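Local structure of KLLA0E08119p (Kluyveromyces lactis, 3VA7) at residues E116-S121 with D137-L142; V130-S135 with Y296-T301; P528-T533 with A588-R593; N822-V827 with T839-G844; Y847-Y852 with S889-F894. The protein probably carboxylates urea with bicarbonate and ATP through a biotin carrier, this chain being the urea carboxylase part of a longer enzyme that also hydrolyses the product. One frame throughout, in Å; residues are numbered along the deposited sequence.

Contact 1. Residues E116-S121 with D137-L142; sequences ENADFS and DAIRKL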
# COMPACT_ATOMS: atom_id res chain seq x y z
N GLU A 116 34.56 -9.27 -16.29
CA GLU A 116 35.50 -10.22 -16.86
C GLU A 116 35.45 -10.31 -18.38
O GLU A 116 35.69 -11.37 -18.95
CB GLU A 116 35.15 -11.57 -16.34
CG GLU A 116 35.42 -11.69 -14.89
CD GLU A 116 35.08 -13.04 -14.41
OE1 GLU A 116 33.85 -13.32 -14.42
OE2 GLU A 116 36.02 -13.79 -14.07
N ASN A 117 35.13 -9.20 -19.02
CA ASN A 117 35.07 -9.06 -20.47
C ASN A 117 36.31 -8.35 -21.00
O ASN A 117 36.49 -7.15 -20.81
CB ASN A 117 33.80 -8.30 -20.81
CG ASN A 117 33.63 -8.04 -22.28
OD1 ASN A 117 34.57 -7.69 -23.02
ND2 ASN A 117 32.40 -8.17 -22.70
N ALA A 118 37.14 -9.10 -21.71
CA ALA A 118 38.45 -8.62 -22.12
C ALA A 118 38.43 -7.66 -23.29
O ALA A 118 39.36 -6.84 -23.42
CB ALA A 118 39.37 -9.81 -22.43
N ASP A 119 37.43 -7.76 -24.17
CA ASP A 119 37.33 -6.73 -25.22
C ASP A 119 37.19 -5.39 -24.52
O ASP A 119 37.94 -4.42 -24.80
CB ASP A 119 36.12 -6.95 -26.16
CG ASP A 119 36.23 -8.24 -27.03
OD1 ASP A 119 35.16 -8.80 -27.35
OD2 ASP A 119 37.37 -8.67 -27.36
N PHE A 120 36.26 -5.36 -23.55
CA PHE A 120 36.07 -4.19 -22.71
C PHE A 120 37.34 -3.74 -22.00
O PHE A 120 37.71 -2.58 -22.09
CB PHE A 120 34.92 -4.40 -21.71
CG PHE A 120 34.66 -3.19 -20.86
CD1 PHE A 120 34.79 -3.25 -19.48
CD2 PHE A 120 34.30 -1.97 -21.45
CE1 PHE A 120 34.54 -2.13 -18.71
CE2 PHE A 120 34.04 -0.84 -20.67
CZ PHE A 120 34.16 -0.92 -19.32
N SER A 121 38.05 -4.64 -21.33
CA SER A 121 39.29 -4.17 -20.71
C SER A 121 40.21 -3.50 -21.75
O SER A 121 40.76 -2.43 -21.48
CB SER A 121 40.01 -5.27 -19.96
OG SER A 121 41.21 -4.75 -19.45
N ASP A 137 44.20 -9.66 -21.63
CA ASP A 137 44.91 -10.89 -21.85
C ASP A 137 44.74 -11.86 -20.73
O ASP A 137 44.31 -13.00 -20.95
CB ASP A 137 46.39 -10.60 -21.95
CG ASP A 137 46.97 -11.18 -23.20
OD1 ASP A 137 46.54 -10.67 -24.29
OD2 ASP A 137 47.79 -12.13 -23.09
N ALA A 138 45.14 -11.42 -19.53
CA ALA A 138 44.90 -12.17 -18.32
C ALA A 138 43.43 -12.68 -18.26
O ALA A 138 43.20 -13.88 -18.01
CB ALA A 138 45.30 -11.32 -17.06
N ILE A 139 42.47 -11.82 -18.55
CA ILE A 139 41.05 -12.23 -18.62
C ILE A 139 40.75 -13.34 -19.68
O ILE A 139 40.04 -14.32 -19.37
CB ILE A 139 40.09 -11.03 -18.81
CG1 ILE A 139 40.20 -10.01 -17.67
CG2 ILE A 139 38.63 -11.48 -18.99
CD1 ILE A 139 39.73 -8.65 -18.07
N ARG A 140 41.28 -13.18 -20.90
CA ARG A 140 41.24 -14.24 -21.93
C ARG A 140 41.89 -15.54 -21.47
O ARG A 140 41.25 -16.61 -21.50
CB ARG A 140 41.90 -13.79 -23.21
CG ARG A 140 40.91 -13.30 -24.22
CD ARG A 140 41.67 -12.49 -25.23
NE ARG A 140 40.90 -11.30 -25.58
CZ ARG A 140 41.38 -10.05 -25.54
NH1 ARG A 140 42.65 -9.80 -25.18
NH2 ARG A 140 40.56 -9.06 -25.89
N LYS A 141 43.13 -15.42 -21.01
CA LYS A 141 43.89 -16.54 -20.41
C LYS A 141 43.15 -17.22 -19.24
O LYS A 141 43.33 -18.40 -18.99
CB LYS A 141 45.30 -16.07 -20.00
CG LYS A 141 46.41 -16.33 -21.05
CD LYS A 141 47.25 -15.08 -21.47
CE LYS A 141 48.55 -14.86 -20.64
NZ LYS A 141 48.84 -13.38 -20.31
N LEU A 142 42.31 -16.48 -18.51
CA LEU A 142 41.54 -17.11 -17.42
C LEU A 142 40.10 -17.52 -17.78
O LEU A 142 39.50 -18.31 -17.05
CB LEU A 142 41.53 -16.23 -16.18
CG LEU A 142 42.68 -16.25 -15.17
CD1 LEU A 142 43.50 -17.51 -15.14
CD2 LEU A 142 43.56 -15.05 -15.36

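Contact 2. Residues V130-S135 with Y296-T301; sequences VFVGPS and YKCAGT. With GOL (glycerol), chain F.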
# COMPACT_ATOMS: atom_id res chain seq x y z
N VAL A 130 41.66 4.17 -17.80
CA VAL A 130 42.20 3.09 -16.97
C VAL A 130 41.12 2.18 -16.38
O VAL A 130 40.43 2.58 -15.49
CB VAL A 130 43.04 3.68 -15.81
CG1 VAL A 130 43.54 2.56 -14.93
CG2 VAL A 130 44.18 4.53 -16.35
N PHE A 131 40.94 0.99 -16.94
CA PHE A 131 40.14 -0.15 -16.39
C PHE A 131 40.69 -0.64 -15.05
O PHE A 131 41.79 -1.16 -15.01
CB PHE A 131 40.30 -1.32 -17.35
CG PHE A 131 39.61 -2.58 -16.92
CD1 PHE A 131 38.23 -2.71 -17.03
CD2 PHE A 131 40.35 -3.68 -16.46
CE1 PHE A 131 37.56 -3.91 -16.65
CE2 PHE A 131 39.71 -4.88 -16.10
CZ PHE A 131 38.31 -5.00 -16.19
N VAL A 132 39.92 -0.48 -13.97
CA VAL A 132 40.39 -0.91 -12.65
C VAL A 132 40.13 -2.39 -12.59
O VAL A 132 39.07 -2.82 -12.20
CB VAL A 132 39.66 -0.19 -11.51
CG1 VAL A 132 40.23 -0.57 -10.18
CG2 VAL A 132 39.77 1.28 -11.72
N GLY A 133 41.09 -3.18 -13.05
CA GLY A 133 40.93 -4.61 -13.18
C GLY A 133 42.14 -5.13 -13.91
O GLY A 133 43.01 -4.32 -14.31
N PRO A 134 42.21 -6.46 -14.12
CA PRO A 134 43.35 -7.03 -14.86
C PRO A 134 43.26 -6.82 -16.38
O PRO A 134 42.19 -6.44 -16.92
CB PRO A 134 43.29 -8.49 -14.48
CG PRO A 134 41.84 -8.74 -14.25
CD PRO A 134 41.26 -7.49 -13.70
N SER A 135 44.38 -7.05 -17.06
CA SER A 135 44.51 -6.88 -18.54
C SER A 135 43.57 -7.77 -19.33
O SER A 135 43.17 -8.84 -18.86
CB SER A 135 45.94 -7.23 -18.97
OG SER A 135 46.15 -8.65 -18.90
N TYR A 296 49.56 -10.52 -12.56
CA TYR A 296 48.18 -10.13 -12.31
C TYR A 296 48.04 -8.71 -11.70
O TYR A 296 48.84 -8.31 -10.84
CB TYR A 296 47.48 -11.17 -11.46
CG TYR A 296 45.97 -11.02 -11.47
CD1 TYR A 296 45.18 -11.84 -12.28
CD2 TYR A 296 45.32 -10.07 -10.64
CE1 TYR A 296 43.79 -11.72 -12.29
CE2 TYR A 296 43.94 -9.94 -10.62
CZ TYR A 296 43.18 -10.77 -11.45
OH TYR A 296 41.81 -10.65 -11.46
N LYS A 297 47.03 -7.98 -12.20
CA LYS A 297 46.69 -6.64 -11.74
C LYS A 297 45.29 -6.49 -11.08
O LYS A 297 44.23 -6.85 -11.70
CB LYS A 297 46.82 -5.65 -12.88
CG LYS A 297 47.17 -4.33 -12.35
CD LYS A 297 47.32 -3.31 -13.41
CE LYS A 297 48.44 -2.33 -12.94
NZ LYS A 297 48.68 -1.21 -13.90
N CYS A 298 45.33 -5.88 -9.87
CA CYS A 298 44.20 -5.61 -8.99
C CYS A 298 43.73 -6.86 -8.28
O CYS A 298 44.57 -7.61 -7.78
CB CYS A 298 43.02 -4.88 -9.70
SG CYS A 298 43.43 -3.24 -10.40
N ALA A 299 42.42 -7.11 -8.23
CA ALA A 299 41.92 -8.16 -7.33
C ALA A 299 41.47 -9.39 -8.09
O ALA A 299 40.75 -9.30 -9.08
CB ALA A 299 40.74 -7.63 -6.41
N GLY A 300 41.86 -10.54 -7.61
CA GLY A 300 41.35 -11.74 -8.19
C GLY A 300 41.21 -12.80 -7.12
O GLY A 300 41.86 -12.70 -6.06
N THR A 301 40.41 -13.82 -7.44
CA THR A 301 40.20 -14.93 -6.53
C THR A 301 40.53 -16.27 -7.15
O THR A 301 40.10 -16.61 -8.28
CB THR A 301 38.73 -14.99 -6.03
OG1 THR A 301 38.40 -13.72 -5.41
CG2 THR A 301 38.52 -16.17 -5.04
C1 GOL F . 39.09 -6.44 -10.26
O1 GOL F . 40.46 -6.68 -9.93
C2 GOL F . 38.72 -6.08 -11.73
O2 GOL F . 37.93 -4.94 -11.74
C3 GOL F . 37.84 -7.11 -12.46
O3 GOL F . 38.19 -7.36 -13.81
O HOH W 1 46.65 -7.77 -15.53

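Contact 3. Residues P528-T533 with A588-R593; sequences PALEIT and AYLSIR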
# COMPACT_ATOMS: atom_id res chain seq x y z
N PRO A 528 -4.56 -10.91 13.97
CA PRO A 528 -5.19 -10.78 12.68
C PRO A 528 -5.66 -12.13 12.15
O PRO A 528 -5.07 -13.17 12.48
CB PRO A 528 -4.07 -10.23 11.81
CG PRO A 528 -2.89 -10.81 12.40
CD PRO A 528 -3.10 -10.83 13.88
N ALA A 529 -6.67 -12.07 11.28
CA ALA A 529 -7.43 -13.21 10.80
C ALA A 529 -7.78 -12.93 9.34
O ALA A 529 -7.52 -11.84 8.88
CB ALA A 529 -8.72 -13.32 11.64
N LEU A 530 -8.36 -13.89 8.63
CA LEU A 530 -8.79 -13.60 7.24
C LEU A 530 -10.28 -13.35 7.12
O LEU A 530 -11.10 -14.09 7.65
CB LEU A 530 -8.39 -14.71 6.26
CG LEU A 530 -6.90 -15.12 6.17
CD1 LEU A 530 -6.74 -16.36 5.28
CD2 LEU A 530 -6.00 -13.94 5.70
N GLU A 531 -10.63 -12.28 6.43
CA GLU A 531 -12.00 -12.06 6.03
C GLU A 531 -12.15 -12.69 4.68
O GLU A 531 -11.43 -12.31 3.71
CB GLU A 531 -12.29 -10.56 5.91
CG GLU A 531 -13.63 -10.26 5.30
CD GLU A 531 -14.04 -8.84 5.56
OE1 GLU A 531 -13.99 -8.02 4.61
OE2 GLU A 531 -14.41 -8.52 6.71
N ILE A 532 -13.08 -13.65 4.62
CA ILE A 532 -13.51 -14.26 3.36
C ILE A 532 -14.80 -13.63 2.89
O ILE A 532 -15.76 -13.58 3.63
CB ILE A 532 -13.69 -15.78 3.52
CG1 ILE A 532 -12.33 -16.45 3.39
CG2 ILE A 532 -14.60 -16.40 2.43
CD1 ILE A 532 -11.84 -17.10 4.61
N THR A 533 -14.83 -13.22 1.64
CA THR A 533 -16.01 -12.65 1.06
C THR A 533 -16.51 -13.48 -0.13
O THR A 533 -15.77 -13.64 -1.10
CB THR A 533 -15.70 -11.22 0.48
OG1 THR A 533 -14.88 -10.45 1.39
CG2 THR A 533 -17.01 -10.48 0.04
N ALA A 588 -17.26 -14.71 5.85
CA ALA A 588 -16.86 -15.56 6.97
C ALA A 588 -15.42 -15.22 7.39
O ALA A 588 -14.77 -14.43 6.70
CB ALA A 588 -16.95 -17.02 6.60
N TYR A 589 -14.93 -15.80 8.49
CA TYR A 589 -13.63 -15.41 9.07
C TYR A 589 -12.87 -16.58 9.46
O TYR A 589 -13.37 -17.46 10.14
CB TYR A 589 -13.80 -14.48 10.30
CG TYR A 589 -14.40 -13.23 9.81
CD1 TYR A 589 -15.80 -13.13 9.68
CD2 TYR A 589 -13.58 -12.18 9.35
CE1 TYR A 589 -16.36 -11.95 9.11
CE2 TYR A 589 -14.14 -11.02 8.82
CZ TYR A 589 -15.51 -10.92 8.67
OH TYR A 589 -16.04 -9.75 8.14
N LEU A 590 -11.62 -16.61 9.03
CA LEU A 590 -10.79 -17.75 9.29
C LEU A 590 -9.68 -17.39 10.22
O LEU A 590 -8.76 -16.69 9.81
CB LEU A 590 -10.23 -18.25 7.99
CG LEU A 590 -9.04 -19.17 8.16
CD1 LEU A 590 -9.46 -20.44 8.88
CD2 LEU A 590 -8.58 -19.45 6.78
N SER A 591 -9.74 -17.86 11.46
CA SER A 591 -8.72 -17.49 12.43
C SER A 591 -7.69 -18.58 12.61
O SER A 591 -7.96 -19.73 12.33
CB SER A 591 -9.36 -17.14 13.77
OG SER A 591 -10.14 -18.21 14.26
N ILE A 592 -6.50 -18.23 13.07
CA ILE A 592 -5.40 -19.17 13.18
C ILE A 592 -4.86 -18.84 14.54
O ILE A 592 -4.66 -17.66 14.82
CB ILE A 592 -4.22 -18.82 12.26
CG1 ILE A 592 -4.62 -18.50 10.81
CG2 ILE A 592 -3.12 -19.82 12.38
CD1 ILE A 592 -5.69 -19.32 10.24
N ARG A 593 -4.66 -19.84 15.40
CA ARG A 593 -4.11 -19.58 16.73
C ARG A 593 -2.77 -18.82 16.59
O ARG A 593 -1.92 -19.21 15.80
CB ARG A 593 -3.94 -20.90 17.53
CG ARG A 593 -3.70 -20.66 19.03
CD ARG A 593 -3.31 -21.96 19.77
NE ARG A 593 -2.93 -21.77 21.17
CZ ARG A 593 -3.75 -21.30 22.13
NH1 ARG A 593 -5.00 -20.94 21.83
NH2 ARG A 593 -3.30 -21.16 23.39
O HOH W 2 -6.56 -15.15 13.81

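Contact 4. Residues N822-V827 with T839-G844; sequences NPILAV and TYRQAG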
# COMPACT_ATOMS: atom_id res chain seq x y z
N ASN A 822 -36.49 12.78 16.83
CA ASN A 822 -35.82 13.97 16.34
C ASN A 822 -34.31 13.93 16.56
O ASN A 822 -33.87 13.81 17.68
CB ASN A 822 -36.41 15.15 17.07
CG ASN A 822 -35.97 16.44 16.50
OD1 ASN A 822 -34.81 16.61 16.18
ND2 ASN A 822 -36.89 17.36 16.37
N PRO A 823 -33.50 14.05 15.50
CA PRO A 823 -32.06 13.91 15.70
C PRO A 823 -31.42 15.15 16.31
O PRO A 823 -30.22 15.13 16.71
CB PRO A 823 -31.52 13.73 14.29
CG PRO A 823 -32.53 14.40 13.39
CD PRO A 823 -33.86 14.40 14.11
N ILE A 824 -32.17 16.25 16.34
CA ILE A 824 -31.64 17.52 16.86
C ILE A 824 -31.66 17.56 18.38
O ILE A 824 -32.70 17.66 18.99
CB ILE A 824 -32.34 18.75 16.25
CG1 ILE A 824 -32.13 18.73 14.75
CG2 ILE A 824 -31.80 20.06 16.89
CD1 ILE A 824 -33.19 19.54 14.04
N LEU A 825 -30.48 17.49 18.96
CA LEU A 825 -30.33 17.32 20.38
C LEU A 825 -30.43 18.64 21.13
O LEU A 825 -30.96 18.65 22.22
CB LEU A 825 -29.01 16.63 20.69
CG LEU A 825 -28.86 15.14 20.32
CD1 LEU A 825 -27.45 14.68 20.43
CD2 LEU A 825 -29.72 14.32 21.20
N ALA A 826 -29.96 19.73 20.54
CA ALA A 826 -30.14 21.08 21.10
C ALA A 826 -29.70 22.11 20.09
O ALA A 826 -28.80 21.85 19.30
CB ALA A 826 -29.35 21.26 22.35
N VAL A 827 -30.31 23.30 20.17
CA VAL A 827 -29.93 24.43 19.35
C VAL A 827 -29.54 25.61 20.23
O VAL A 827 -30.39 26.08 21.00
CB VAL A 827 -31.10 24.92 18.47
CG1 VAL A 827 -30.67 26.18 17.60
CG2 VAL A 827 -31.70 23.80 17.64
N THR A 839 -25.94 23.89 16.30
CA THR A 839 -26.88 22.80 16.20
C THR A 839 -26.15 21.50 16.47
O THR A 839 -25.18 21.19 15.81
CB THR A 839 -27.54 22.78 14.85
OG1 THR A 839 -27.97 24.12 14.59
CG2 THR A 839 -28.76 21.83 14.82
N TYR A 840 -26.64 20.77 17.46
CA TYR A 840 -26.08 19.53 17.91
C TYR A 840 -26.98 18.40 17.40
O TYR A 840 -28.19 18.36 17.72
CB TYR A 840 -26.01 19.54 19.44
CG TYR A 840 -25.05 20.60 20.01
CD1 TYR A 840 -25.50 21.89 20.39
CD2 TYR A 840 -23.70 20.30 20.18
CE1 TYR A 840 -24.60 22.83 20.91
CE2 TYR A 840 -22.82 21.23 20.73
CZ TYR A 840 -23.26 22.50 21.08
OH TYR A 840 -22.31 23.40 21.60
N ARG A 841 -26.41 17.52 16.56
CA ARG A 841 -27.17 16.40 16.01
C ARG A 841 -26.59 15.05 16.42
O ARG A 841 -25.36 14.85 16.49
CB ARG A 841 -27.33 16.46 14.48
CG ARG A 841 -27.52 17.83 13.94
CD ARG A 841 -27.54 17.91 12.42
NE ARG A 841 -28.92 17.83 12.03
CZ ARG A 841 -29.58 18.85 11.55
NH1 ARG A 841 -28.97 20.01 11.40
NH2 ARG A 841 -30.85 18.69 11.23
N GLN A 842 -27.50 14.17 16.77
CA GLN A 842 -27.14 12.86 17.12
C GLN A 842 -26.67 12.18 15.84
O GLN A 842 -27.39 12.19 14.85
CB GLN A 842 -28.39 12.17 17.63
CG GLN A 842 -28.25 10.67 17.81
CD GLN A 842 -29.51 10.08 18.42
OE1 GLN A 842 -29.50 9.56 19.55
NE2 GLN A 842 -30.60 10.17 17.68
N ALA A 843 -25.51 11.55 15.86
CA ALA A 843 -24.95 10.97 14.64
C ALA A 843 -24.33 9.62 14.90
O ALA A 843 -23.11 9.45 14.79
CB ALA A 843 -23.93 11.93 14.00
N GLY A 844 -25.16 8.67 15.25
CA GLY A 844 -24.69 7.36 15.61
C GLY A 844 -24.51 7.18 17.10
O GLY A 844 -24.32 8.11 17.85

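Contact 5. Residues Y847-Y852 with S889-F894; sequences YILVEY and SVLIEF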
# COMPACT_ATOMS: atom_id res chain seq x y z
N TYR A 847 -21.22 9.27 18.26
CA TYR A 847 -20.81 10.61 17.94
C TYR A 847 -21.95 11.57 17.99
O TYR A 847 -23.11 11.20 17.73
CB TYR A 847 -20.40 10.74 16.47
CG TYR A 847 -19.65 9.65 15.79
CD1 TYR A 847 -20.28 8.43 15.40
CD2 TYR A 847 -18.33 9.87 15.44
CE1 TYR A 847 -19.59 7.47 14.73
CE2 TYR A 847 -17.61 8.94 14.74
CZ TYR A 847 -18.24 7.75 14.37
OH TYR A 847 -17.44 6.89 13.69
N ILE A 848 -21.55 12.82 18.20
CA ILE A 848 -22.44 13.95 18.14
C ILE A 848 -21.84 14.87 17.08
O ILE A 848 -20.65 15.16 17.11
CB ILE A 848 -22.49 14.71 19.52
CG1 ILE A 848 -23.15 13.84 20.65
CG2 ILE A 848 -23.15 16.05 19.40
CD1 ILE A 848 -23.49 14.65 22.01
N LEU A 849 -22.66 15.28 16.13
CA LEU A 849 -22.23 16.23 15.14
C LEU A 849 -22.55 17.66 15.59
O LEU A 849 -23.72 17.97 15.85
CB LEU A 849 -22.94 15.88 13.83
CG LEU A 849 -22.61 16.74 12.59
CD1 LEU A 849 -21.19 16.51 12.10
CD2 LEU A 849 -23.62 16.49 11.44
N VAL A 850 -21.55 18.55 15.64
CA VAL A 850 -21.77 19.97 16.02
C VAL A 850 -21.76 20.81 14.74
O VAL A 850 -20.75 20.85 14.01
CB VAL A 850 -20.61 20.52 16.95
CG1 VAL A 850 -20.82 21.93 17.35
CG2 VAL A 850 -20.47 19.71 18.18
N GLU A 851 -22.85 21.49 14.45
CA GLU A 851 -22.93 22.31 13.23
C GLU A 851 -23.04 23.82 13.46
O GLU A 851 -23.97 24.31 14.08
CB GLU A 851 -24.14 21.86 12.40
CG GLU A 851 -24.00 20.49 11.83
CD GLU A 851 -25.24 20.14 11.07
OE1 GLU A 851 -26.29 20.79 11.32
OE2 GLU A 851 -25.18 19.24 10.22
N TYR A 852 -22.09 24.57 12.94
CA TYR A 852 -22.18 26.02 13.05
C TYR A 852 -22.95 26.78 11.96
O TYR A 852 -22.89 26.44 10.76
CB TYR A 852 -20.77 26.62 13.18
CG TYR A 852 -20.08 26.28 14.48
CD1 TYR A 852 -20.68 26.55 15.75
CD2 TYR A 852 -18.85 25.70 14.47
CE1 TYR A 852 -20.02 26.26 16.93
CE2 TYR A 852 -18.20 25.41 15.65
CZ TYR A 852 -18.77 25.68 16.86
OH TYR A 852 -18.06 25.33 17.99
N SER A 889 -18.57 22.42 10.71
CA SER A 889 -19.01 21.46 11.67
C SER A 889 -17.79 20.70 12.19
O SER A 889 -16.66 20.85 11.68
CB SER A 889 -19.97 20.50 11.01
OG SER A 889 -19.16 19.62 10.24
N VAL A 890 -18.02 19.89 13.22
CA VAL A 890 -16.97 18.99 13.69
C VAL A 890 -17.66 17.82 14.26
O VAL A 890 -18.73 17.93 14.90
CB VAL A 890 -16.01 19.64 14.80
CG1 VAL A 890 -16.85 20.32 15.95
CG2 VAL A 890 -15.00 18.61 15.38
N LEU A 891 -17.11 16.66 14.02
CA LEU A 891 -17.79 15.49 14.51
C LEU A 891 -16.99 14.99 15.71
O LEU A 891 -15.78 14.88 15.65
CB LEU A 891 -17.89 14.46 13.39
CG LEU A 891 -18.49 13.14 13.81
CD1 LEU A 891 -20.00 13.27 13.96
CD2 LEU A 891 -18.07 12.07 12.84
N ILE A 892 -17.71 14.71 16.79
CA ILE A 892 -17.10 14.33 18.02
C ILE A 892 -17.43 12.90 18.34
O ILE A 892 -18.62 12.56 18.53
CB ILE A 892 -17.65 15.24 19.10
CG1 ILE A 892 -16.97 16.58 18.97
CG2 ILE A 892 -17.32 14.68 20.49
CD1 ILE A 892 -17.84 17.64 19.14
N GLU A 893 -16.40 12.06 18.39
CA GLU A 893 -16.61 10.65 18.67
C GLU A 893 -16.36 10.42 20.13
O GLU A 893 -15.33 10.92 20.68
CB GLU A 893 -15.72 9.71 17.84
CG GLU A 893 -16.10 8.22 17.98
CD GLU A 893 -15.12 7.23 17.30
OE1 GLU A 893 -14.24 7.65 16.54
OE2 GLU A 893 -15.20 6.00 17.56
N PHE A 894 -17.26 9.67 20.76
CA PHE A 894 -17.04 9.34 22.16
C PHE A 894 -17.10 7.86 22.50
O PHE A 894 -17.59 7.01 21.73
CB PHE A 894 -17.97 10.14 23.09
CG PHE A 894 -19.48 9.96 22.79
CD1 PHE A 894 -20.30 9.23 23.68
CD2 PHE A 894 -20.07 10.55 21.65
CE1 PHE A 894 -21.68 9.08 23.43
CE2 PHE A 894 -21.45 10.41 21.37
CZ PHE A 894 -22.26 9.66 22.26
O HOH W 3 -14.90 7.44 13.33

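Contact 1. Residues E116-S121 with D137-L142
Ile-139 and Ala-118 meet at the centre of this contact, with Ile-139 CB 3.9 Å from Ala-118 CB. The small alanine lets the two helices come close, Ala-118 CA and Ile-139 CA lying 5.7 Å apart. The branched isoleucine spreads over the partner segment. With CG1 beside its own backbone N (chi1 -60°), it sends CD1 to Ser-121 CB at 3.9 Å, while CG2 turns the other way, toward the backbone of Glu-116.

Next to this apolar patch lies Arg-140. Its chain bends at chi3 and lays one face of the guanidinium over Ala-118 CB, which sits 3.6 Å above the plane and off toward the rim. At the guanidinium edge, Asp-119 OD2 forms a long salt bridge of 3.5 Å to Arg-140 NH2, the two flat groups being turned 43° apart. Arg-140 NH2 also pairs with Asp-122, so two carboxylates share the charge.

Further out, other bonds position these groups. Asn-117 is the N-cap of helix 118-125, its OD1 accepting from Phe-120 N at 2.9 Å. Glu-116 is tied to Arg-321 and to the backbone of Ala-320, and Ser-121 OG binds Pro-134 O. The helices precede and follow strand 130-131, the edge of a five-stranded parallel sheet, helix 118-125 packing on it through Phe-120 and Ser-121, in the alpha/beta arrangement of the biotin carboxylase N-terminal domain.

Contact 2. Residues V130-S135 with Y296-T301
Pro-134 rides on the Tyr-296 ring in a CH-pi contact: Pro-134 CB stands 4.1 Å from the ring centroid, 22° off the normal and shifted toward the rim. The two side chains lie alongside each other and point the same way, with Pro-134 CG 3.7 Å from Tyr-296 CZ. A second, looser apolar touch brings Val-132 CG1 to 4.2 Å from Cys-298 SG, and both residues rest on helix 337-345. The compact, rigid proline ring offers CH groups to the aromatic face, and Gly-133, having no side chain, leaves the Phe-131 ring its place.

The segments join two parts of the biotin carboxylase region. Val-132 centres an inverse gamma turn just after edge strand 130-131 of the parallel sheet, whereas Tyr-296 to Cys-298 lead round a corner into strand 299-307 of a large antiparallel sheet.

No direct hydrogen bond crosses; the close pair Pro-134 N and Lys-297 O cannot make one, as proline N has no hydrogen. One water links the segments, accepting from Ser-135 N at 2.8 Å and, weakly, from Lys-297 N. A glycerol, probably from the crystallisation liquor, lies between them and accepts from Ala-299 N through its O1; its very short approach to Val-132 O is doubtful. The Tyr-296 torsion (chi1 -165°) swings the ring alongside Pro-134, and a bond from Tyr-296 OH to Ala-299 O, 2.9 Å, helps hold it there.

Contact 3. Residues P528-T533 with A588-R593
Leu-530 and Leu-590 form an antiparallel hydrogen-bonded pair, Leu-530 N giving to Leu-590 O at 3.1 Å and Leu-590 N to Leu-530 O at 2.9 Å. Ile-532 and Ala-588 repeat the pattern, so four backbone bonds fasten the close part of the contact. On the face shared by these four residues the side chains are all apolar, three of them branched. The two leucines run side by side, Leu-530 CD1 reaching Leu-590 CD2 at 3.9 Å, and Ile-532 CD1 slants across to Leu-590 CB at the same separation. The small methyl of Ala-588 accompanies the bulky isoleucine opposite.

The other face carries Glu-531 beside Tyr-589, a non-hydrogen-bonded pair. Glu-531 CG is anti to its backbone N (chi1 171°) and the chain stays extended, following the tyrosine edge until Tyr-589 OH donates to Glu-531 OE2; the modelled 2.5 Å is very short, and its exact length carries no weight. The carboxylate stands 74° from the ring plane. It is buried and well satisfied, OE2 also accepting from Met-509 N and OE1 pairing with Arg-699.

Toward Pro-528 the direct bonding gives way to water. One water lies 2.8 Å from Pro-528 O and accepts from Ile-592 N at 3.2 Å.

Both strands are internal to a five-stranded antiparallel sheet in the carboxyltransferase A and B region: strand 488-490 pairs with 529-533, strand 545-550 with 587-592, and helix 511-520 packs against Tyr-589, Ser-591 and Ala-529.

Contact 4. Residues N822-V827 with T839-G844
Leu-825 N donates to Tyr-840 O at 2.7 Å, the shortest hydrogen bond between the two segments. Gln-842 N to Pro-823 O, at 2.9 Å, and Tyr-840 N to Ala-826 O, at 3.0 Å, complete the pairing. Since Tyr-840 faces both Leu-825 and Ala-826, the register slips by one residue, a beta bulge, which turns the Leu-825 side chain toward the partner strand, its CD1 3.9 Å from Gln-842 CB. An Asx turn leads in, Asn-822 OD1 accepting from Ile-824 N.

Ile-824 and Arg-841 share a face and run side by side. Ile-824 CG1 covers one face of the guanidinium, 3.7 Å from Arg-841 NH2, while the arginine nitrogens are held outside the two segments by Glu-851, Asp-676 and Pro-671 O. Tyr-840 sends its ring to helix 901-912 instead. The aliphatic lid probably strengthens the arginine's outside pairings, of which Glu-851 ties neighbouring strands together, while Asp-676 and Pro-671 tie the sheet to the carboxyltransferase A and B region.

Contact 5. Residues Y847-Y852 with S889-F894
Tyr-847 lies across Leu-891 and Glu-893, its ring slanting into the hollow between their side chains. Tyr-847 CD2 reaches Leu-891 CD2 at 3.4 Å and Glu-893 CB at 3.5 Å, so a leucine branch and the aliphatic stem of a glutamate line the two walls. Beyond them a water bridges Tyr-847 OH and Glu-893 OE1. Further along the same face, Leu-849 crosses Leu-891 at about a right angle, and the two CD1 atoms meet at 3.9 Å.

On the opposite face beta-branched side chains interlock. Ile-892 CD1 lies against Val-850 CG2 at 3.5 Å, and Val-850 CB meets Val-890 CG1 at 3.9 Å. At the strand end, Phe-894 has CG between its backbone N and carbonyl carbon (chi1 57°), which brings the ring back beside the start of the partner strand, CE2 lying 3.9 Å from Ile-848 CG1.

Between the two faces, the pairs Ile-848 with Ile-892 and Val-850 with Val-890 exchange four backbone hydrogen bonds of 3.0 Å. Flanked by strands 838-842 and 880-885 in a five-stranded antiparallel sheet, the two strands set Ile-848, Ile-892 and Phe-894 against Leu-904 of helix 901-912, while Tyr-852 packs on helix 859-875.

How the contacts relate
The contacts form two touching pairs and one that stands alone. Contacts 1 and 2, about 10 Å apart between centres, interlace along the chain: segment 130-135 falls between the two segments of contact 1, and both belong to the biotin carboxylase region. Contact 3 follows, its centre about 58 Å from each of theirs, in the carboxyltransferase A and B region. Contacts 4 and 5 come last, with centres about 9 Å apart, joined because strands 838-842 and 847-852 are neighbours in one sheet; contact 5 lies in the C and D region. Their centres lie about 72 to 83 Å from those of contacts 1 and 2 and about 34 to 38 Å from that of contact 3, consistent with a mobile biotin carrier serving two distant catalytic regions.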